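Local coordinates for protein extracellular PQQ-dependent sugar dehydrogenase (Coprinopsis cinerea, PDB 6JT6) that probably oxidises sugars with pyrroloquinoline quinone and passes the electrons on through its haem-carrying cytochrome b domain, the part described here, at residues A144-S147 with T148-P151; W74-S78 with T79-S83; Y185-Q188 with L189-P193; F19-Q22 with D23-A26. All coordinates share one frame; numbering follows the deposited sequence.

Contact 1: A144-S147 with T148-P151; sequences AFHS and TTKP. With HEM (protoporphyrin IX containing Fe), chain C.
The imidazole of H146 is met by the loop on one face and at one edge: T149 O stands 3.6 Å above the ring plane, displaced toward the rim, and T148 N lies in plane at the edge that carries ND1. This is the point where strand 138-146 of the antiparallel haem-side sheet runs out into the loop that begins at S147, in a domain of the cellobiose dehydrogenase cytochrome type. With CG turned away from the backbone N (chi1 -155°), the ring leans over the residues that follow it. T148 N donates to H146 ND1 over 3.4 Å, a long, weak bond though a fairly straight one at 166°, and T149 N lies 3.1 Å from the same H146 ND1. H146 and T149 run side by side and point the same way, so that T149 CB comes to 3.5 Å from H146 CE1. The ring also meets that of W56, their planes about 50° apart, which ties this end of the strand to the neighbouring strand 56-60.

Two residues earlier, on the same strand, A144 belongs to the haem pocket and sets its methyl group against the porphyrin, with A144 CB 3.6 Å from HEM CHD, one of the methine bridges. The two threonine hydroxyls join, T148 OG1 and T149 OG1 lying 2.8 Å apart, and either could be the donor.

Contact 2: W74-S78 with T79-S83; sequences WVDGS and TPRIS
R81 reaches back across the hairpin to both W74 and D76, which share its face of the sheet. Four backbone bonds frame the antiparallel pairing. W74 and R81 form a hydrogen-bonded pair, with R81 N to W74 O at 2.8 Å, while V75 and P80 make the non-hydrogen-bonded pair between it and the next. At the end, D76 and T79 close a type II' turn in which G77 takes the positive phi of 78°; D76 N gives to T79 O at 2.8 Å and T79 N returns to D76 O at 3.1 Å.

The nonpolar part is a CH-pi contact. R81 CB sits over one face of the indole, 3.9 Å from the centroid of the six-membered ring of W74, and R81 CG lies near W74 NE1.

The charged part is a salt bridge. R81 NH2 donates to D76 OD2 over 3.0 Å in an almost straight bond (177°), in the guanidinium plane and on the anti lone pair of the carboxylate oxygen. T79 CG2 stands 3.5 Å above the plane of the R81 guanidinium, toward the rim of one face.

W74 NE1 and R81 NE both donate to P154 O, so the loop beyond strand 138-146 is fastened to this face. The arginine thus uses both parts of its side chain: its CB packs on the face of the indole, and at the guanidinium D76 probably offsets part of the positive charge, while P154 O takes the NE hydrogen.

Contact 3: Y185-Q188 with L189-P193; sequences YLQQ and LTNAP
L186 O accepts two bonds from T190, one from its backbone and one from its hydroxyl. T190 N donates over 3.0 Å and T190 OG1 over 2.7 Å to L186 O, reaching it from opposite faces of the carbonyl plane. The hydroxyl can fold back in this way because OG1 is turned anti to the threonine's own carbonyl carbon (chi1 -56°). Among the other backbone bonds, L189 N meets Y185 O at 2.9 Å and N191 N meets Q187 O at 3.0 Å, both i to i+4.

A second group of bonds joins side-chain amides. Q187 bends at chi2 and sends NE2 to N191 OD1, 3.0 Å away and nearly straight at 170°; the acceptor lies in the Q187 amide plane, while the two amides are turned 39° apart. On its other branch Q187 OE1 accepts from Q188 NE2 at 2.9 Å, linking three polar side chains in a row.

Nonpolar packing is made by L186 and L189, which rest on L104 and I45 of the mixed sheet, and Y185 OH is bonded to T15. The i to i+4 backbone bonds are those of an alpha-helix, within which a threonine hydroxyl commonly bonds back to the i-4 carbonyl; here helix 182-191 lies on the mixed sheet.

Contact 4: F19-Q22 with D23-A26; sequences FYQQ and DTDA
Q21 starts its side chain away from the backbone N (chi1 -153°) and bends at chi2, which curls its amide over the turn toward D23 and T24. Both ends of that amide are used. Q21 OE1 accepts from T24 N at 2.8 Å, the donor arriving nearly head-on to the carbonyl, and from T24 OG1 at 3.0 Å, which lies in the carbonyl plane on a lone pair. Q21 NE2 donates to D23 OD2, also at 3.0 Å; the bond lies in the amide plane but comes down on the carboxylate from above its plane. With three bonds on it, the amide is fixed in rotation as well as in place, and its oxygen serves as acceptor for a backbone N-H inside the turn.

The T24 hydroxyl works in both directions. While giving to Q21 OE1, T24 OG1 takes a bond of 3.2 Å from A26 N, an ST turn. Separately, Y20 and D25 lie side by side, and Y20 OH donates to D25 OD1 at 2.6 Å, on the anti side of the carboxylate, the ring and carboxylate planes being 21° apart.

On the buried side, Q21 and T24 touch W143, and F19 stacks on Y170 of strand 166-173. The backbone closes with a straight bond of 2.9 Å from Q21 N to A26 O; the returns to Q21 O from D25 N and A26 N are weak. D25, in a left-handed conformation (phi 55°), and A26 together face Q21, which is a G1 beta bulge at the hairpin joining strands 15-21 and 26-33.

How the contacts relate
Along the chain the order is contact 4, contact 2, contact 1, contact 3. Contacts 1 and 2 sit on one antiparallel sheet, their centres 12 Å apart, and touch where K150 NZ approaches V75 O at 2.6 Å, probably as a hydrogen bond, and where P151 packs on W74. Contact 4 belongs to the mixed sheet, yet F145 of contact 1 packs on its T24 and A26, so a strand of one sheet meets a turn of the other. Contact 1 reaches the haem through A144; the side chains of S83 in contact 2 and F19 in contact 4 lie about 8 and 10 Å from it. Contact 3, on helix 182-191, touches none of the others; its nearest atoms are about 9 Å from contact 2.

Contact 1: A144-S147 with T148-P151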
loop_
_atom_site.group_PDB
_atom_site.type_symbol
_atom_site.label_atom_id
_atom_site.label_comp_id
_atom_site.label_asym_id
_atom_site.label_seq_id
_atom_site.Cartn_x
_atom_site.Cartn_y
_atom_site.Cartn_z
ATOM N N ALA A 144 -0.360 3.966 8.289
ATOM C CA ALA A 144 0.679 4.159 9.300
ATOM C C ALA A 144 1.902 4.781 8.635
ATOM O O ALA A 144 2.171 4.535 7.440
ATOM C CB ALA A 144 1.036 2.835 10.014
ATOM N N PHE A 145 2.654 5.572 9.402
ATOM C CA PHE A 145 3.668 6.408 8.809
ATOM C C PHE A 145 4.721 6.703 9.839
ATOM O O PHE A 145 4.388 7.085 10.966
ATOM C CB PHE A 145 2.966 7.682 8.342
ATOM C CG PHE A 145 3.839 8.679 7.634
ATOM C CD1 PHE A 145 4.127 8.555 6.275
ATOM C CD2 PHE A 145 4.290 9.826 8.322
ATOM C CE1 PHE A 145 4.897 9.533 5.618
ATOM C CE2 PHE A 145 5.040 10.799 7.665
ATOM C CZ PHE A 145 5.353 10.646 6.313
ATOM N N HIS A 146 5.991 6.525 9.463
ATOM C CA HIS A 146 7.082 7.075 10.270
ATOM C C HIS A 146 7.667 8.266 9.536
ATOM O O HIS A 146 8.228 8.130 8.438
ATOM C CB HIS A 146 8.169 6.060 10.515
ATOM C CG HIS A 146 8.950 6.348 11.745
ATOM N ND1 HIS A 146 9.716 7.483 11.891
ATOM C CD2 HIS A 146 9.016 5.692 12.926
ATOM C CE1 HIS A 146 10.273 7.477 13.090
ATOM N NE2 HIS A 146 9.850 6.410 13.743
ATOM N N SER A 147 7.531 9.438 10.131
ATOM C CA SER A 147 7.908 10.695 9.467
ATOM C C SER A 147 9.396 10.888 9.212
ATOM O O SER A 147 9.777 11.767 8.428
ATOM C CB SER A 147 7.346 11.887 10.276
ATOM O OG SER A 147 8.054 12.031 11.501
ATOM N N THR A 148 10.263 10.124 9.876
ATOM C CA THR A 148 11.726 10.414 9.777
ATOM C C THR A 148 12.632 9.216 9.586
ATOM O O THR A 148 13.653 9.340 8.933
ATOM C CB THR A 148 12.299 11.173 11.003
ATOM O OG1 THR A 148 12.257 10.306 12.166
ATOM C CG2 THR A 148 11.503 12.510 11.256
ATOM N N THR A 149 12.294 8.082 10.200
ATOM C CA THR A 149 13.318 7.082 10.429
ATOM C C THR A 149 13.017 5.788 9.678
ATOM O O THR A 149 11.952 5.167 9.886
ATOM C CB THR A 149 13.524 6.831 11.941
ATOM O OG1 THR A 149 13.889 8.071 12.606
ATOM C CG2 THR A 149 14.618 5.743 12.199
ATOM N N LYS A 150 13.958 5.408 8.801
ATOM C CA LYS A 150 13.897 4.152 8.014
ATOM C C LYS A 150 13.875 2.902 8.891
ATOM O O LYS A 150 14.259 2.965 10.071
ATOM C CB LYS A 150 15.105 4.004 7.094
ATOM C CG LYS A 150 15.379 5.134 6.118
ATOM C CD LYS A 150 14.393 5.228 4.978
ATOM C CE LYS A 150 14.638 6.542 4.244
ATOM N NZ LYS A 150 14.184 6.491 2.817
ATOM N N PRO A 151 13.439 1.749 8.311
ATOM C CA PRO A 151 13.657 0.508 9.040
ATOM C C PRO A 151 15.159 0.355 9.367
ATOM O O PRO A 151 16.021 0.916 8.683
ATOM C CB PRO A 151 13.151 -0.565 8.048
ATOM C CG PRO A 151 12.058 0.150 7.305
ATOM C CD PRO A 151 12.667 1.504 7.057
HETATM C CHA HEM C . -2.014 1.750 15.913
HETATM C CHB HEM C . 1.989 0.107 18.143
HETATM C CHC HEM C . 4.005 -0.900 13.857
HETATM C CHD HEM C . -0.342 -0.069 11.727
HETATM C C1A HEM C . -1.079 1.439 16.884
HETATM C C2A HEM C . -1.218 1.750 18.261
HETATM C C3A HEM C . -0.076 1.293 18.877
HETATM C C4A HEM C . 0.762 0.698 17.893
HETATM C CMA HEM C . 0.255 1.392 20.358
HETATM C CAA HEM C . -2.395 2.447 18.926
HETATM C CBA HEM C . -2.578 3.909 18.483
HETATM C CGA HEM C . -1.348 4.770 18.600
HETATM O O1A HEM C . -0.753 5.220 17.585
HETATM O O2A HEM C . -0.908 5.051 19.736
HETATM C C1B HEM C . 2.900 -0.292 17.170
HETATM C C2B HEM C . 4.237 -0.718 17.475
HETATM C C3B HEM C . 4.834 -0.965 16.255
HETATM C C4B HEM C . 3.808 -0.691 15.221
HETATM C CMB HEM C . 4.856 -0.824 18.885
HETATM C CAB HEM C . 6.203 -1.444 15.916
HETATM C CBB HEM C . 7.294 -1.100 16.593
HETATM C C1C HEM C . 2.964 -0.847 12.890
HETATM C C2C HEM C . 3.115 -1.154 11.519
HETATM C C3C HEM C . 1.880 -0.928 10.896
HETATM C C4C HEM C . 0.969 -0.443 11.908
HETATM C CMC HEM C . 4.402 -1.683 10.911
HETATM C CAC HEM C . 1.561 -1.166 9.460
HETATM C CBC HEM C . 2.468 -0.939 8.485
HETATM C C1D HEM C . -1.097 0.571 12.722
HETATM C C2D HEM C . -2.459 1.085 12.461
HETATM C C3D HEM C . -2.935 1.567 13.615
HETATM C C4D HEM C . -1.850 1.337 14.592
HETATM C CMD HEM C . -3.215 1.094 11.158
HETATM C CAD HEM C . -4.277 2.261 13.838
HETATM C CBD HEM C . -5.459 1.329 14.032
HETATM C CGD HEM C . -5.364 0.708 15.399
HETATM O O1D HEM C . -5.246 -0.536 15.571
HETATM O O2D HEM C . -5.368 1.464 16.380
HETATM N NA HEM C . 0.156 0.819 16.671
HETATM N NB HEM C . 2.695 -0.291 15.847
HETATM N NC HEM C . 1.684 -0.382 13.090
HETATM N ND HEM C . -0.779 0.712 14.037
HETATM FE FE HEM C . 0.879 0.222 14.914
#

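Contact 2: W74-S78 with T79-S83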
loop_
_atom_site.group_PDB
_atom_site.type_symbol
_atom_site.label_atom_id
_atom_site.label_comp_id
_atom_site.label_asym_id
_atom_site.label_seq_id
_atom_site.Cartn_x
_atom_site.Cartn_y
_atom_site.Cartn_z
ATOM N N TRP A 74 9.169 1.296 1.923
ATOM C CA TRP A 74 10.136 2.343 2.117
ATOM C C TRP A 74 11.105 2.395 0.931
ATOM O O TRP A 74 11.051 1.531 0.025
ATOM C CB TRP A 74 10.852 2.200 3.463
ATOM C CG TRP A 74 11.772 1.010 3.562
ATOM C CD1 TRP A 74 13.124 0.982 3.315
ATOM C CD2 TRP A 74 11.405 -0.309 3.982
ATOM N NE1 TRP A 74 13.626 -0.290 3.559
ATOM C CE2 TRP A 74 12.594 -1.098 3.981
ATOM C CE3 TRP A 74 10.200 -0.887 4.395
ATOM C CZ2 TRP A 74 12.603 -2.458 4.344
ATOM C CZ3 TRP A 74 10.205 -2.250 4.764
ATOM C CH2 TRP A 74 11.410 -3.022 4.722
ATOM N N VAL A 75 11.957 3.418 0.918
ATOM C CA VAL A 75 13.010 3.508 -0.102
ATOM C C VAL A 75 14.372 3.509 0.604
ATOM O O VAL A 75 14.637 4.360 1.450
ATOM C CB VAL A 75 12.842 4.725 -1.053
ATOM C CG1 VAL A 75 13.973 4.756 -2.060
ATOM C CG2 VAL A 75 11.544 4.603 -1.843
ATOM N N ASP A 76 15.191 2.517 0.269
ATOM C CA ASP A 76 16.544 2.375 0.787
ATOM C C ASP A 76 17.497 3.031 -0.222
ATOM O O ASP A 76 17.910 2.384 -1.180
ATOM C CB ASP A 76 16.870 0.880 0.953
ATOM C CG ASP A 76 18.325 0.626 1.363
ATOM O OD1 ASP A 76 18.905 1.473 2.079
ATOM O OD2 ASP A 76 18.866 -0.434 0.970
ATOM N N GLY A 77 17.790 4.323 -0.030
ATOM C CA GLY A 77 18.624 5.078 -0.971
ATOM C C GLY A 77 17.794 5.453 -2.177
ATOM O O GLY A 77 17.015 6.404 -2.114
ATOM N N SER A 78 17.951 4.710 -3.270
ATOM C CA SER A 78 17.006 4.817 -4.380
ATOM C C SER A 78 16.126 3.556 -4.603
ATOM O O SER A 78 15.320 3.527 -5.529
ATOM C CB SER A 78 17.751 5.209 -5.670
ATOM O OG SER A 78 18.568 4.128 -6.093
ATOM N N THR A 79 16.277 2.536 -3.754
ATOM C CA THR A 79 15.693 1.200 -4.008
ATOM C C THR A 79 14.418 0.997 -3.152
ATOM O O THR A 79 14.506 0.947 -1.924
ATOM C CB THR A 79 16.723 0.066 -3.756
ATOM O OG1 THR A 79 17.905 0.283 -4.550
ATOM C CG2 THR A 79 16.122 -1.344 -4.071
ATOM N N PRO A 80 13.228 0.911 -3.806
ATOM C CA PRO A 80 11.986 0.637 -3.058
ATOM C C PRO A 80 11.983 -0.781 -2.451
ATOM O O PRO A 80 12.609 -1.695 -2.976
ATOM C CB PRO A 80 10.874 0.771 -4.129
ATOM C CG PRO A 80 11.571 0.442 -5.422
ATOM C CD PRO A 80 13.001 0.947 -5.267
ATOM N N ARG A 81 11.324 -0.924 -1.311
ATOM C CA ARG A 81 11.176 -2.200 -0.646
ATOM C C ARG A 81 9.749 -2.280 -0.161
ATOM O O ARG A 81 9.116 -1.246 0.107
ATOM C CB ARG A 81 12.125 -2.326 0.549
ATOM C CG ARG A 81 13.584 -1.992 0.247
ATOM C CD ARG A 81 14.518 -3.114 0.582
ATOM N NE ARG A 81 15.878 -2.685 0.288
ATOM C CZ ARG A 81 16.642 -3.141 -0.704
ATOM N NH1 ARG A 81 16.206 -4.102 -1.535
ATOM N NH2 ARG A 81 17.866 -2.628 -0.850
ATOM N N ILE A 82 9.270 -3.508 0.024
ATOM C CA ILE A 82 7.938 -3.729 0.565
ATOM C C ILE A 82 7.907 -5.047 1.331
ATOM O O ILE A 82 8.608 -6.014 0.976
ATOM C CB ILE A 82 6.827 -3.620 -0.539
ATOM C CG1 ILE A 82 5.420 -3.569 0.081
ATOM C CG2 ILE A 82 6.913 -4.768 -1.561
ATOM C CD1 ILE A 82 4.560 -2.420 -0.368
ATOM N N SER A 83 7.102 -5.079 2.385
ATOM C CA SER A 83 7.033 -6.232 3.250
ATOM C C SER A 83 5.583 -6.426 3.723
ATOM O O SER A 83 4.848 -5.435 3.914
ATOM C CB SER A 83 7.992 -6.025 4.425
ATOM O OG SER A 83 7.829 -7.010 5.425
HETATM O O HOH W 1 20.078 2.317 -3.463
#

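Contact 3: Y185-Q188 with L189-P193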
loop_
_atom_site.group_PDB
_atom_site.type_symbol
_atom_site.label_atom_id
_atom_site.label_comp_id
_atom_site.label_asym_id
_atom_site.label_seq_id
_atom_site.Cartn_x
_atom_site.Cartn_y
_atom_site.Cartn_z
ATOM N N TYR A 185 -4.058 -1.043 -16.249
ATOM C CA TYR A 185 -3.365 -0.292 -15.205
ATOM C C TYR A 185 -2.162 -1.074 -14.666
ATOM O O TYR A 185 -1.092 -0.498 -14.470
ATOM C CB TYR A 185 -4.337 0.069 -14.054
ATOM C CG TYR A 185 -5.240 1.262 -14.334
ATOM C CD1 TYR A 185 -4.967 2.157 -15.389
ATOM C CD2 TYR A 185 -6.359 1.522 -13.518
ATOM C CE1 TYR A 185 -5.799 3.258 -15.636
ATOM C CE2 TYR A 185 -7.168 2.657 -13.717
ATOM C CZ TYR A 185 -6.902 3.516 -14.780
ATOM O OH TYR A 185 -7.699 4.647 -14.996
ATOM N N LEU A 186 -2.339 -2.384 -14.447
ATOM C CA LEU A 186 -1.268 -3.242 -13.931
ATOM C C LEU A 186 -0.088 -3.243 -14.864
ATOM O O LEU A 186 1.037 -3.065 -14.413
ATOM C CB LEU A 186 -1.736 -4.677 -13.671
ATOM C CG LEU A 186 -0.703 -5.696 -13.113
ATOM C CD1 LEU A 186 -0.095 -5.253 -11.783
ATOM C CD2 LEU A 186 -1.321 -7.099 -12.963
ATOM N N GLN A 187 -0.348 -3.469 -16.154
ATOM C CA GLN A 187 0.704 -3.429 -17.198
ATOM C C GLN A 187 1.382 -2.071 -17.250
ATOM O O GLN A 187 2.622 -1.999 -17.259
ATOM C CB GLN A 187 0.151 -3.833 -18.584
ATOM C CG GLN A 187 1.129 -3.659 -19.762
ATOM C CD GLN A 187 1.251 -2.234 -20.299
ATOM O OE1 GLN A 187 0.242 -1.552 -20.601
ATOM N NE2 GLN A 187 2.481 -1.762 -20.402
ATOM N N GLN A 188 0.594 -1.002 -17.316
ATOM C CA GLN A 188 1.160 0.371 -17.420
ATOM C C GLN A 188 2.102 0.674 -16.250
ATOM O O GLN A 188 3.172 1.214 -16.438
ATOM C CB GLN A 188 0.059 1.441 -17.453
ATOM C CG GLN A 188 -0.715 1.518 -18.754
ATOM C CD GLN A 188 0.107 2.081 -19.900
ATOM O OE1 GLN A 188 0.562 3.211 -19.831
ATOM N NE2 GLN A 188 0.317 1.276 -20.957
ATOM N N LEU A 189 1.691 0.298 -15.036
ATOM C CA LEU A 189 2.495 0.596 -13.859
ATOM C C LEU A 189 3.757 -0.278 -13.812
ATOM O O LEU A 189 4.814 0.185 -13.381
ATOM C CB LEU A 189 1.644 0.421 -12.575
ATOM C CG LEU A 189 0.507 1.439 -12.316
ATOM C CD1 LEU A 189 -0.387 0.961 -11.178
ATOM C CD2 LEU A 189 1.131 2.785 -11.983
ATOM N N THR A 190 3.639 -1.540 -14.247
ATOM C CA THR A 190 4.778 -2.441 -14.238
ATOM C C THR A 190 5.859 -1.882 -15.184
ATOM O O THR A 190 7.058 -1.940 -14.875
ATOM C CB THR A 190 4.376 -3.875 -14.662
ATOM O OG1 THR A 190 3.325 -4.320 -13.807
ATOM C CG2 THR A 190 5.564 -4.866 -14.563
ATOM N N ASN A 191 5.407 -1.325 -16.307
ATOM C CA ASN A 191 6.303 -0.844 -17.360
ATOM C C ASN A 191 6.799 0.604 -17.178
ATOM O O ASN A 191 7.623 1.087 -17.977
ATOM C CB ASN A 191 5.675 -1.064 -18.742
ATOM C CG ASN A 191 5.895 -2.482 -19.247
ATOM O OD1 ASN A 191 4.949 -3.242 -19.455
ATOM N ND2 ASN A 191 7.155 -2.865 -19.391
ATOM N N ALA A 192 6.304 1.300 -16.158
ATOM C CA ALA A 192 6.764 2.656 -15.912
ATOM C C ALA A 192 8.203 2.549 -15.385
ATOM O O ALA A 192 8.480 1.674 -14.583
ATOM C CB ALA A 192 5.863 3.356 -14.921
ATOM N N PRO A 193 9.126 3.416 -15.844
ATOM C CA PRO A 193 10.474 3.341 -15.270
ATOM C C PRO A 193 10.530 3.789 -13.780
ATOM O O PRO A 193 9.582 4.451 -13.277
ATOM C CB PRO A 193 11.268 4.307 -16.151
ATOM C CG PRO A 193 10.248 5.289 -16.597
ATOM C CD PRO A 193 9.052 4.433 -16.905
#

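Contact 4: F19-Q22 with D23-A26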
loop_
_atom_site.group_PDB
_atom_site.type_symbol
_atom_site.label_atom_id
_atom_site.label_comp_id
_atom_site.label_asym_id
_atom_site.label_seq_id
_atom_site.Cartn_x
_atom_site.Cartn_y
_atom_site.Cartn_z
ATOM N N PHE A 19 -6.326 8.136 -0.609
ATOM C CA PHE A 19 -6.514 8.761 0.696
ATOM C C PHE A 19 -5.270 9.588 0.894
ATOM O O PHE A 19 -4.144 9.054 0.910
ATOM C CB PHE A 19 -6.621 7.709 1.842
ATOM C CG PHE A 19 -6.649 8.314 3.251
ATOM C CD1 PHE A 19 -7.811 8.921 3.754
ATOM C CD2 PHE A 19 -5.523 8.285 4.061
ATOM C CE1 PHE A 19 -7.843 9.489 5.040
ATOM C CE2 PHE A 19 -5.533 8.831 5.351
ATOM C CZ PHE A 19 -6.702 9.440 5.844
ATOM N N TYR A 20 -5.482 10.893 1.036
ATOM C CA TYR A 20 -4.405 11.839 1.271
ATOM C C TYR A 20 -4.487 12.247 2.749
ATOM O O TYR A 20 -5.549 12.600 3.239
ATOM C CB TYR A 20 -4.498 13.058 0.332
ATOM C CG TYR A 20 -3.576 14.169 0.771
ATOM C CD1 TYR A 20 -2.207 14.097 0.517
ATOM C CD2 TYR A 20 -4.066 15.280 1.477
ATOM C CE1 TYR A 20 -1.351 15.095 0.939
ATOM C CE2 TYR A 20 -3.212 16.289 1.901
ATOM C CZ TYR A 20 -1.860 16.182 1.637
ATOM O OH TYR A 20 -0.997 17.171 2.052
ATOM N N GLN A 21 -3.366 12.158 3.455
ATOM C CA GLN A 21 -3.353 12.476 4.885
ATOM C C GLN A 21 -2.572 13.788 5.071
ATOM O O GLN A 21 -1.369 13.846 4.825
ATOM C CB GLN A 21 -2.779 11.298 5.690
ATOM C CG GLN A 21 -3.271 11.196 7.121
ATOM C CD GLN A 21 -2.799 12.341 7.999
ATOM O OE1 GLN A 21 -1.684 12.846 7.844
ATOM N NE2 GLN A 21 -3.652 12.770 8.916
ATOM N N GLN A 22 -3.288 14.834 5.480
ATOM C CA GLN A 22 -2.775 16.231 5.581
ATOM C C GLN A 22 -1.581 16.459 6.541
ATOM O O GLN A 22 -0.706 17.248 6.223
ATOM C CB GLN A 22 -3.923 17.224 5.920
ATOM C CG GLN A 22 -4.567 16.979 7.297
ATOM C CD GLN A 22 -5.721 17.913 7.659
ATOM O OE1 GLN A 22 -5.833 19.040 7.153
ATOM N NE2 GLN A 22 -6.581 17.445 8.568
ATOM N N ASP A 23 -1.561 15.778 7.692
ATOM C CA ASP A 23 -0.491 15.939 8.696
ATOM C C ASP A 23 0.833 15.348 8.206
ATOM O O ASP A 23 1.883 15.947 8.395
ATOM C CB ASP A 23 -0.888 15.305 10.051
ATOM C CG ASP A 23 -2.337 15.641 10.463
ATOM O OD1 ASP A 23 -2.791 16.777 10.153
ATOM O OD2 ASP A 23 -3.019 14.765 11.046
ATOM N N THR A 24 0.762 14.181 7.570
ATOM C CA THR A 24 1.934 13.459 7.090
ATOM C C THR A 24 2.368 13.875 5.686
ATOM O O THR A 24 3.529 13.649 5.283
ATOM C CB THR A 24 1.661 11.945 7.128
ATOM O OG1 THR A 24 0.577 11.617 6.238
ATOM C CG2 THR A 24 1.324 11.500 8.578
ATOM N N ASP A 25 1.433 14.482 4.941
ATOM C CA ASP A 25 1.575 14.727 3.497
ATOM C C ASP A 25 1.864 13.444 2.684
ATOM O O ASP A 25 2.573 13.460 1.681
ATOM C CB ASP A 25 2.616 15.807 3.212
ATOM C CG ASP A 25 2.215 17.144 3.764
ATOM O OD1 ASP A 25 1.016 17.507 3.639
ATOM O OD2 ASP A 25 3.108 17.824 4.330
ATOM N N ALA A 26 1.312 12.337 3.157
ATOM C CA ALA A 26 1.470 11.085 2.466
ATOM C C ALA A 26 0.129 10.681 1.863
ATOM O O ALA A 26 -0.943 11.166 2.307
ATOM C CB ALA A 26 1.988 10.040 3.428
#